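Long-range contacts in carboxypeptidase D (Drosophila melanogaster, PDB 3MN8), which removes C-terminal arginine or lysine from peptides and proteins as a zinc-dependent metallocarboxypeptidase, of which this chain comprises the first carboxypeptidase-like domain and its transthyretin-like domain: residues R87-P93 with R371-W375; Y294-F300 with K364-T368; H336-L342 with E408-F414. All blocks are in the same frame, centred on the assembly; numbering follows the deposited sequence.

Contacts 1 and 2 both join the zinc carboxypeptidase domain to the transthyretin-like domain, whereas contact 3 pairs two strands within the latter. Contact 1 is mostly buried and combines a salt-bridge network with an indole bonded to a turn. Contact 2, about 14 Å away between centres, is only partly buried and relies on a lysine and an asparagine that bond to backbone atoms. Contact 3 is also partly buried and rests mainly on backbone hydrogen bonds between parallel strands. Contacts 1 and 3 reach the same three-stranded sheet and meet directly where Lys340 NZ bonds to Leu90 O. Contacts 1 and 2 touch by packing, and their strands 366-367 and 373-376 follow each other in the chain.

Contact 1. Residues R87-P93 with R371-W375; sequences RNLLTPP and RGEYW
Two guanidinium groups lie nearly parallel, their planes 6° apart, with Arg371 NH1 over one face of the Arg87 group and 4.0 Å from Arg87 NH1, beside the carboxylate of Glu373. The two arginines use that carboxylate unequally. Arg87 NH2 forms an almost straight salt-bridge hydrogen bond to Glu373 OE2 (2.7 Å, 175°), with the oxygen in the guanidinium plane. Arg371 NE faces Glu373 OE2 by charge alone, a long 4.0 Å away and well out of the guanidinium plane, while Arg371 NH1 bonds to Arg87 O. The Arg87 chain bends at chi3 (81°), which directs Arg87 NE at Thr91 O, 2.6 Å away, and fixes the guanidinium from a second side. Asn88 to Thr91 form a type II beta turn of the carboxypeptidase domain, and Glu373 begins a strand of the transthyretin-like domain; the network thus spans the interdomain boundary. Glu373 OE1 accepts the turn's Leu90 N at 2.7 Å. Trp375 NE1 meets Leu90 O at 3.1 Å from above the carbonyl plane. Lys340 NZ is a second donor to this oxygen. Over one face of the indole lie Pro92 CA, an off-centre CH-pi contact 4.3 Å from the five-membered ring's centroid, and Pro93 CD.

Contact 2. Residues Y294-F300 with K364-T368; sequences YAFSNCF and KPMRT
Lys364 starts with CG trans to its backbone N (chi1 -177°), turns at chi2 (52°) and then runs extended, a path that carries it past Tyr294 in the opposite direction and brings NZ to the carbonyl of Tyr294. Lys364 NZ bonds to Tyr294 O, nearly along the C=O axis; Ser297 O also lies close to NZ, but at a distance too short in this model to be relied on. The same ammonium stands over the face of the Tyr294 ring, with NZ 4.8 Å from the centroid, a cation-pi contact; the phenol OH itself bonds to Asp244. Beside this, the Asn298 amide reads the backbone of Arg367 as a neighbouring strand would: Arg367 N donates to Asn298 OD1 (3.0 Å, 169°), and Asn298 ND2 donates to Arg367 O (3.0 Å), which lies in the amide plane. With a leucine in place of Asn298, the N-H and carbonyl of Arg367 would probably be left without the amide groups they bond to. Met366 SD packs 3.7 Å from Asn298 CB, and Met366 CE reaches the edge of the Phe300 ring. Strand 366-367 is an outer strand of its sheet, so the Asn298 amide bonds to that edge from the carboxypeptidase domain. A carbonyl oxygen and an aromatic face beside the amine are likely to favour its charged form.

Contact 3. Residues H336-L342 with E408-F414; sequences HIGIKGL and EALRLDF
Ile339 and Leu410 cross at about a right angle, with Ile339 CG2 set 3.8 Å from Leu410 CB. Farther along, Ile339 CD1 meets Leu412 CD2 at 3.9 Å, and both Ile339 and Leu412 touch Val385 of strand 381-388. Lys340 and Arg411 point to the other face of the sheet. Lys340 has CG between its backbone N and carbonyl carbon (chi1 64°) and is extended beyond, running obliquely to Glu408; Lys340 NZ forms a salt bridge with Glu408, donating to the anti lone pair of Glu408 OE2 at 3.3 Å, while its stronger partner is Leu90 O of the carboxypeptidase domain. These residues belong to a parallel strand pair, 339-344 with the outer strand 410-415, in the transthyretin-like domain. The parallel pattern is seen in Leu410 N bonding to Gly338 O and Lys340 N bonding to Leu410 O, each at 3.0 Å; Leu412 N to Lys340 O is weak. Next, Leu342 and Asp413 lie side by side, pointing the same way. Asp413 OD1 is gripped twice: Leu342 N comes from above the carboxylate plane (62° out of it, 2.9 Å), and Arg411 NH1 takes the syn lone pair. Bends at chi2 (76°) and chi3 turn the Arg411 guanidinium back toward Asp413, with Arg411 NH1 lying 3.9 Å from Leu342 CD1. Beyond this carboxylate, Phe414 N bonds to Leu342 O.

Contact 1. Residues R87-P93 with R371-W375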
loop_
_atom_site.group_PDB
_atom_site.type_symbol
_atom_site.label_atom_id
_atom_site.label_comp_id
_atom_site.label_asym_id
_atom_site.label_seq_id
_atom_site.Cartn_x
_atom_site.Cartn_y
_atom_site.Cartn_z
ATOM N N ARG A 87 -14.510 -8.332 -8.485
ATOM C CA ARG A 87 -13.155 -8.765 -8.188
ATOM C C ARG A 87 -13.175 -10.278 -8.292
ATOM O O ARG A 87 -13.936 -10.936 -7.590
ATOM C CB ARG A 87 -12.740 -8.341 -6.773
ATOM C CG ARG A 87 -11.259 -8.001 -6.621
ATOM C CD ARG A 87 -10.848 -7.889 -5.170
ATOM N NE ARG A 87 -10.606 -9.206 -4.593
ATOM C CZ ARG A 87 -11.451 -9.846 -3.798
ATOM N NH1 ARG A 87 -12.608 -9.298 -3.461
ATOM N NH2 ARG A 87 -11.130 -11.036 -3.337
ATOM N N ASN A 88 -12.370 -10.839 -9.184
ATOM C CA ASN A 88 -12.337 -12.290 -9.318
ATOM C C ASN A 88 -11.931 -12.948 -8.007
ATOM O O ASN A 88 -11.010 -12.493 -7.319
ATOM C CB ASN A 88 -11.392 -12.709 -10.437
ATOM C CG ASN A 88 -11.808 -12.147 -11.778
ATOM O OD1 ASN A 88 -11.040 -11.437 -12.437
ATOM N ND2 ASN A 88 -13.037 -12.449 -12.189
ATOM N N LEU A 89 -12.627 -14.017 -7.655
ATOM C CA LEU A 89 -12.333 -14.716 -6.427
ATOM C C LEU A 89 -10.822 -14.899 -6.298
ATOM O O LEU A 89 -10.153 -15.294 -7.246
ATOM C CB LEU A 89 -13.037 -16.071 -6.415
ATOM C CG LEU A 89 -13.171 -16.720 -5.038
ATOM C CD1 LEU A 89 -14.230 -15.981 -4.245
ATOM C CD2 LEU A 89 -13.529 -18.182 -5.162
ATOM N N LEU A 90 -10.298 -14.584 -5.122
ATOM C CA LEU A 90 -8.897 -14.819 -4.800
ATOM C C LEU A 90 -7.921 -13.921 -5.551
ATOM O O LEU A 90 -6.713 -14.135 -5.484
ATOM C CB LEU A 90 -8.531 -16.295 -4.972
ATOM C CG LEU A 90 -9.153 -17.192 -3.897
ATOM C CD1 LEU A 90 -8.836 -18.669 -4.102
ATOM C CD2 LEU A 90 -8.688 -16.722 -2.531
ATOM N N THR A 91 -8.439 -12.922 -6.257
ATOM C CA THR A 91 -7.581 -11.846 -6.732
ATOM C C THR A 91 -7.349 -10.863 -5.599
ATOM O O THR A 91 -8.317 -10.384 -4.996
ATOM C CB THR A 91 -8.172 -11.069 -7.922
ATOM O OG1 THR A 91 -8.255 -11.929 -9.068
ATOM C CG2 THR A 91 -7.276 -9.889 -8.253
ATOM N N PRO A 92 -6.063 -10.573 -5.305
ATOM C CA PRO A 92 -5.624 -9.662 -4.241
ATOM C C PRO A 92 -5.923 -8.204 -4.553
ATOM O O PRO A 92 -5.459 -7.684 -5.574
ATOM C CB PRO A 92 -4.103 -9.860 -4.201
ATOM C CG PRO A 92 -3.828 -11.093 -5.016
ATOM C CD PRO A 92 -4.925 -11.193 -6.007
ATOM N N PRO A 93 -6.691 -7.541 -3.679
ATOM C CA PRO A 93 -6.804 -6.086 -3.783
ATOM C C PRO A 93 -5.568 -5.464 -3.149
ATOM O O PRO A 93 -5.061 -5.935 -2.127
ATOM C CB PRO A 93 -8.068 -5.748 -2.969
ATOM C CG PRO A 93 -8.412 -6.985 -2.205
ATOM C CD PRO A 93 -7.392 -8.068 -2.504
ATOM N N ARG A 371 -16.606 -13.526 1.104
ATOM C CA ARG A 371 -16.598 -14.738 0.300
ATOM C C ARG A 371 -15.639 -15.769 0.895
ATOM O O ARG A 371 -15.297 -16.756 0.268
ATOM C CB ARG A 371 -16.273 -14.416 -1.177
ATOM C CG ARG A 371 -17.015 -13.162 -1.695
ATOM C CD ARG A 371 -17.322 -13.143 -3.189
ATOM N NE ARG A 371 -16.143 -13.033 -4.026
ATOM C CZ ARG A 371 -15.779 -11.991 -4.763
ATOM N NH1 ARG A 371 -14.660 -12.093 -5.447
ATOM N NH2 ARG A 371 -16.486 -10.867 -4.828
ATOM N N GLY A 372 -15.218 -15.534 2.126
ATOM C CA GLY A 372 -14.400 -16.494 2.842
ATOM C C GLY A 372 -12.993 -16.610 2.301
ATOM O O GLY A 372 -12.310 -17.605 2.510
ATOM N N GLU A 373 -12.555 -15.577 1.604
ATOM C CA GLU A 373 -11.216 -15.569 1.051
ATOM C C GLU A 373 -10.202 -15.038 2.048
ATOM O O GLU A 373 -10.522 -14.199 2.893
ATOM C CB GLU A 373 -11.150 -14.699 -0.205
ATOM C CG GLU A 373 -12.462 -14.458 -0.898
ATOM C CD GLU A 373 -12.332 -13.403 -1.986
ATOM O OE1 GLU A 373 -11.631 -13.684 -2.985
ATOM O OE2 GLU A 373 -12.920 -12.299 -1.837
ATOM N N TYR A 374 -8.969 -15.522 1.928
ATOM C CA TYR A 374 -7.855 -14.980 2.690
ATOM C C TYR A 374 -6.591 -15.113 1.847
ATOM O O TYR A 374 -6.462 -16.024 1.023
ATOM C CB TYR A 374 -7.669 -15.726 4.006
ATOM C CG TYR A 374 -6.988 -17.060 3.820
ATOM C CD1 TYR A 374 -7.732 -18.225 3.610
ATOM C CD2 TYR A 374 -5.597 -17.154 3.824
ATOM C CE1 TYR A 374 -7.096 -19.452 3.409
ATOM C CE2 TYR A 374 -4.960 -18.369 3.627
ATOM C CZ TYR A 374 -5.714 -19.511 3.421
ATOM O OH TYR A 374 -5.075 -20.707 3.234
ATOM N N TRP A 375 -5.671 -14.179 2.049
ATOM C CA TRP A 375 -4.361 -14.248 1.448
ATOM C C TRP A 375 -3.392 -14.065 2.591
ATOM O O TRP A 375 -3.483 -13.074 3.320
ATOM C CB TRP A 375 -4.149 -13.105 0.456
ATOM C CG TRP A 375 -5.192 -12.995 -0.591
ATOM C CD1 TRP A 375 -5.083 -13.361 -1.911
ATOM C CD2 TRP A 375 -6.509 -12.459 -0.429
ATOM N NE1 TRP A 375 -6.264 -13.099 -2.570
ATOM C CE2 TRP A 375 -7.154 -12.549 -1.682
ATOM C CE3 TRP A 375 -7.212 -11.918 0.659
ATOM C CZ2 TRP A 375 -8.461 -12.127 -1.871
ATOM C CZ3 TRP A 375 -8.510 -11.510 0.469
ATOM C CH2 TRP A 375 -9.121 -11.612 -0.784
#

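Contact 2. Residues Y294-F300 with K364-T368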
loop_
_atom_site.group_PDB
_atom_site.type_symbol
_atom_site.label_atom_id
_atom_site.label_comp_id
_atom_site.label_asym_id
_atom_site.label_seq_id
_atom_site.Cartn_x
_atom_site.Cartn_y
_atom_site.Cartn_z
ATOM N N TYR A 294 -2.023 -2.387 9.445
ATOM C CA TYR A 294 -1.634 -3.691 9.964
ATOM C C TYR A 294 -2.485 -4.096 11.158
ATOM O O TYR A 294 -2.955 -5.232 11.248
ATOM C CB TYR A 294 -0.145 -3.691 10.336
ATOM C CG TYR A 294 0.391 -5.036 10.780
ATOM C CD1 TYR A 294 0.397 -6.134 9.909
ATOM C CD2 TYR A 294 0.908 -5.209 12.069
ATOM C CE1 TYR A 294 0.897 -7.368 10.316
ATOM C CE2 TYR A 294 1.411 -6.435 12.486
ATOM C CZ TYR A 294 1.403 -7.514 11.608
ATOM O OH TYR A 294 1.908 -8.734 12.025
ATOM N N ALA A 295 -2.688 -3.141 12.059
ATOM C CA ALA A 295 -3.326 -3.396 13.349
ATOM C C ALA A 295 -4.850 -3.456 13.288
ATOM O O ALA A 295 -5.469 -4.018 14.182
ATOM C CB ALA A 295 -2.884 -2.352 14.364
ATOM N N PHE A 296 -5.456 -2.878 12.254
ATOM C CA PHE A 296 -6.914 -2.810 12.197
ATOM C C PHE A 296 -7.448 -3.441 10.926
ATOM O O PHE A 296 -8.627 -3.276 10.583
ATOM C CB PHE A 296 -7.387 -1.360 12.296
ATOM C CG PHE A 296 -7.015 -0.678 13.599
ATOM C CD1 PHE A 296 -5.768 -0.084 13.768
ATOM C CD2 PHE A 296 -7.920 -0.625 14.656
ATOM C CE1 PHE A 296 -5.435 0.547 14.964
ATOM C CE2 PHE A 296 -7.585 0.006 15.860
ATOM C CZ PHE A 296 -6.345 0.588 16.009
ATOM N N SER A 297 -6.573 -4.149 10.218
ATOM C CA SER A 297 -6.985 -4.878 9.026
ATOM C C SER A 297 -5.945 -5.932 8.723
ATOM O O SER A 297 -5.008 -6.128 9.496
ATOM C CB SER A 297 -7.151 -3.941 7.823
ATOM O OG SER A 297 -5.914 -3.684 7.163
ATOM N N ASN A 298 -6.121 -6.604 7.594
ATOM C CA ASN A 298 -5.193 -7.614 7.136
ATOM C C ASN A 298 -4.006 -6.949 6.452
ATOM O O ASN A 298 -2.956 -7.561 6.281
ATOM C CB ASN A 298 -5.884 -8.519 6.120
ATOM C CG ASN A 298 -6.926 -9.422 6.737
ATOM O OD1 ASN A 298 -6.820 -9.828 7.888
ATOM N ND2 ASN A 298 -7.937 -9.762 5.956
ATOM N N CYS A 299 -4.182 -5.698 6.039
ATOM C CA CYS A 299 -3.260 -5.088 5.091
ATOM C C CYS A 299 -1.855 -4.876 5.650
ATOM O O CYS A 299 -1.692 -4.496 6.810
ATOM C CB CYS A 299 -3.812 -3.768 4.547
ATOM S SG CYS A 299 -2.995 -3.178 3.028
ATOM N N PHE A 300 -0.854 -5.123 4.801
ATOM C CA PHE A 300 0.550 -4.906 5.121
ATOM C C PHE A 300 1.078 -3.675 4.370
ATOM O O PHE A 300 1.501 -3.785 3.224
ATOM C CB PHE A 300 1.383 -6.126 4.709
ATOM C CG PHE A 300 1.146 -7.363 5.543
ATOM C CD1 PHE A 300 2.150 -8.316 5.676
ATOM C CD2 PHE A 300 -0.067 -7.579 6.190
ATOM C CE1 PHE A 300 1.948 -9.466 6.437
ATOM C CE2 PHE A 300 -0.282 -8.733 6.948
ATOM C CZ PHE A 300 0.723 -9.676 7.068
ATOM N N LYS A 364 -0.988 -12.446 14.399
ATOM C CA LYS A 364 -1.570 -11.774 13.247
ATOM C C LYS A 364 -2.354 -12.738 12.367
ATOM O O LYS A 364 -1.868 -13.162 11.326
ATOM C CB LYS A 364 -0.493 -11.084 12.418
ATOM C CG LYS A 364 -1.034 -10.292 11.235
ATOM C CD LYS A 364 -2.113 -9.338 11.692
ATOM C CE LYS A 364 -2.455 -8.281 10.648
ATOM N NZ LYS A 364 -3.728 -7.612 11.042
ATOM N N PRO A 365 -3.576 -13.086 12.790
ATOM C CA PRO A 365 -4.488 -13.895 11.980
ATOM C C PRO A 365 -5.018 -13.094 10.800
ATOM O O PRO A 365 -5.059 -11.860 10.853
ATOM C CB PRO A 365 -5.647 -14.194 12.937
ATOM C CG PRO A 365 -5.285 -13.589 14.249
ATOM C CD PRO A 365 -4.221 -12.584 14.010
ATOM N N MET A 366 -5.419 -13.790 9.744
ATOM C CA MET A 366 -6.097 -13.143 8.632
ATOM C C MET A 366 -7.568 -13.354 8.837
ATOM O O MET A 366 -7.977 -14.434 9.231
ATOM C CB MET A 366 -5.695 -13.767 7.302
ATOM C CG MET A 366 -4.275 -13.454 6.860
ATOM S SD MET A 366 -3.985 -11.691 6.656
ATOM C CE MET A 366 -2.994 -11.348 8.118
ATOM N N ARG A 367 -8.356 -12.323 8.569
ATOM C CA ARG A 367 -9.805 -12.415 8.683
ATOM C C ARG A 367 -10.399 -12.597 7.288
ATOM O O ARG A 367 -10.169 -11.775 6.403
ATOM C CB ARG A 367 -10.334 -11.147 9.365
ATOM C CG ARG A 367 -11.821 -11.070 9.512
ATOM C CD ARG A 367 -12.378 -10.151 8.449
ATOM N NE ARG A 367 -13.388 -9.279 9.015
ATOM C CZ ARG A 367 -13.314 -7.956 9.150
ATOM N NH1 ARG A 367 -12.266 -7.258 8.727
ATOM N NH2 ARG A 367 -14.339 -7.329 9.708
ATOM N N THR A 368 -11.131 -13.685 7.064
ATOM C CA THR A 368 -11.648 -13.934 5.718
ATOM C C THR A 368 -12.649 -12.878 5.274
ATOM O O THR A 368 -13.333 -12.247 6.097
ATOM C CB THR A 368 -12.307 -15.312 5.558
ATOM O OG1 THR A 368 -13.495 -15.373 6.352
ATOM C CG2 THR A 368 -11.339 -16.428 5.958
#

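Contact 3. Residues H336-L342 with E408-F414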
loop_
_atom_site.group_PDB
_atom_site.type_symbol
_atom_site.label_atom_id
_atom_site.label_comp_id
_atom_site.label_asym_id
_atom_site.label_seq_id
_atom_site.Cartn_x
_atom_site.Cartn_y
_atom_site.Cartn_z
ATOM N N HIS A 336 1.615 -11.530 -4.057
ATOM C CA HIS A 336 1.297 -12.865 -4.538
ATOM C C HIS A 336 2.025 -13.963 -3.813
ATOM O O HIS A 336 1.755 -15.142 -4.044
ATOM C CB HIS A 336 1.526 -12.953 -6.030
ATOM C CG HIS A 336 0.627 -12.048 -6.809
ATOM N ND1 HIS A 336 -0.713 -12.313 -6.991
ATOM C CD2 HIS A 336 0.869 -10.868 -7.427
ATOM C CE1 HIS A 336 -1.254 -11.344 -7.710
ATOM N NE2 HIS A 336 -0.317 -10.455 -7.986
ATOM N N ILE A 337 2.921 -13.570 -2.913
ATOM C CA ILE A 337 3.648 -14.545 -2.116
ATOM C C ILE A 337 2.748 -15.217 -1.107
ATOM O O ILE A 337 1.619 -14.775 -0.850
ATOM C CB ILE A 337 4.849 -13.925 -1.384
ATOM C CG1 ILE A 337 4.373 -12.913 -0.341
ATOM C CG2 ILE A 337 5.825 -13.299 -2.387
ATOM C CD1 ILE A 337 5.509 -12.168 0.320
ATOM N N GLY A 338 3.264 -16.297 -0.539
ATOM C CA GLY A 338 2.550 -17.027 0.486
ATOM C C GLY A 338 1.437 -17.887 -0.069
ATOM O O GLY A 338 1.626 -18.611 -1.051
ATOM N N ILE A 339 0.278 -17.804 0.574
ATOM C CA ILE A 339 -0.850 -18.647 0.223
ATOM C C ILE A 339 -2.130 -17.858 0.193
ATOM O O ILE A 339 -2.167 -16.656 0.480
ATOM C CB ILE A 339 -1.078 -19.782 1.233
ATOM C CG1 ILE A 339 -1.279 -19.186 2.633
ATOM C CG2 ILE A 339 0.066 -20.800 1.171
ATOM C CD1 ILE A 339 -1.592 -20.201 3.729
ATOM N N LYS A 340 -3.189 -18.566 -0.162
ATOM C CA LYS A 340 -4.506 -17.986 -0.235
ATOM C C LYS A 340 -5.481 -19.132 -0.363
ATOM O O LYS A 340 -5.088 -20.242 -0.766
ATOM C CB LYS A 340 -4.628 -17.020 -1.417
ATOM C CG LYS A 340 -4.477 -17.616 -2.807
ATOM C CD LYS A 340 -4.797 -16.538 -3.839
ATOM C CE LYS A 340 -4.560 -16.993 -5.256
ATOM N NZ LYS A 340 -4.623 -15.818 -6.171
ATOM N N GLY A 341 -6.735 -18.879 0.011
ATOM C CA GLY A 341 -7.734 -19.927 -0.007
ATOM C C GLY A 341 -9.093 -19.546 0.530
ATOM O O GLY A 341 -9.405 -18.373 0.770
ATOM N N LEU A 342 -9.914 -20.568 0.719
ATOM C CA LEU A 342 -11.279 -20.366 1.154
ATOM C C LEU A 342 -11.554 -21.129 2.419
ATOM O O LEU A 342 -11.185 -22.300 2.551
ATOM C CB LEU A 342 -12.252 -20.842 0.083
ATOM C CG LEU A 342 -12.087 -20.203 -1.297
ATOM C CD1 LEU A 342 -12.985 -20.930 -2.278
ATOM C CD2 LEU A 342 -12.375 -18.693 -1.281
ATOM N N GLU A 408 1.453 -17.224 -8.621
ATOM C CA GLU A 408 0.377 -16.956 -7.674
ATOM C C GLU A 408 0.450 -17.800 -6.401
ATOM O O GLU A 408 0.903 -18.951 -6.419
ATOM C CB GLU A 408 -0.992 -17.050 -8.361
ATOM C CG GLU A 408 -1.170 -15.960 -9.412
ATOM C CD GLU A 408 -2.563 -15.890 -10.006
ATOM O OE1 GLU A 408 -2.653 -15.704 -11.237
ATOM O OE2 GLU A 408 -3.560 -16.010 -9.256
ATOM N N ALA A 409 0.024 -17.188 -5.294
ATOM C CA ALA A 409 0.071 -17.798 -3.975
ATOM C C ALA A 409 -0.534 -19.191 -3.995
ATOM O O ALA A 409 -1.527 -19.450 -4.684
ATOM C CB ALA A 409 -0.649 -16.928 -2.965
ATOM N N LEU A 410 0.088 -20.081 -3.234
ATOM C CA LEU A 410 -0.352 -21.457 -3.132
ATOM C C LEU A 410 -1.762 -21.540 -2.559
ATOM O O LEU A 410 -2.044 -20.969 -1.497
ATOM C CB LEU A 410 0.623 -22.234 -2.257
ATOM C CG LEU A 410 1.875 -22.635 -3.020
ATOM C CD1 LEU A 410 3.051 -22.832 -2.075
ATOM C CD2 LEU A 410 1.575 -23.892 -3.831
ATOM N N ARG A 411 -2.644 -22.244 -3.269
ATOM C CA ARG A 411 -4.018 -22.423 -2.814
ATOM C C ARG A 411 -4.077 -23.381 -1.640
ATOM O O ARG A 411 -3.322 -24.346 -1.579
ATOM C CB ARG A 411 -4.916 -22.946 -3.925
ATOM C CG ARG A 411 -6.304 -23.269 -3.415
ATOM C CD ARG A 411 -7.122 -22.012 -3.184
ATOM N NE ARG A 411 -7.942 -21.722 -4.350
ATOM C CZ ARG A 411 -9.214 -22.097 -4.491
ATOM N NH1 ARG A 411 -9.826 -22.758 -3.521
ATOM N NH2 ARG A 411 -9.887 -21.796 -5.596
ATOM N N LEU A 412 -4.984 -23.114 -0.709
ATOM C CA LEU A 412 -5.101 -23.925 0.489
ATOM C C LEU A 412 -6.407 -23.550 1.160
ATOM O O LEU A 412 -6.557 -22.441 1.660
ATOM C CB LEU A 412 -3.922 -23.659 1.433
ATOM C CG LEU A 412 -3.817 -24.518 2.700
ATOM C CD1 LEU A 412 -3.434 -25.939 2.350
ATOM C CD2 LEU A 412 -2.811 -23.935 3.677
ATOM N N ASP A 413 -7.363 -24.474 1.148
ATOM C CA ASP A 413 -8.713 -24.186 1.625
ATOM C C ASP A 413 -9.006 -24.885 2.933
ATOM O O ASP A 413 -8.247 -25.734 3.385
ATOM C CB ASP A 413 -9.765 -24.629 0.599
ATOM C CG ASP A 413 -9.684 -23.858 -0.703
ATOM O OD1 ASP A 413 -8.928 -22.865 -0.788
ATOM O OD2 ASP A 413 -10.399 -24.253 -1.642
ATOM N N PHE A 414 -10.139 -24.528 3.517
ATOM C CA PHE A 414 -10.583 -25.124 4.756
ATOM C C PHE A 414 -12.089 -25.335 4.755
ATOM O O PHE A 414 -12.851 -24.436 4.382
ATOM C CB PHE A 414 -10.186 -24.236 5.932
ATOM C CG PHE A 414 -8.705 -24.067 6.077
ATOM C CD1 PHE A 414 -8.052 -23.029 5.428
ATOM C CD2 PHE A 414 -7.959 -24.951 6.852
ATOM C CE1 PHE A 414 -6.681 -22.864 5.556
ATOM C CE2 PHE A 414 -6.587 -24.800 6.985
ATOM C CZ PHE A 414 -5.944 -23.752 6.337
#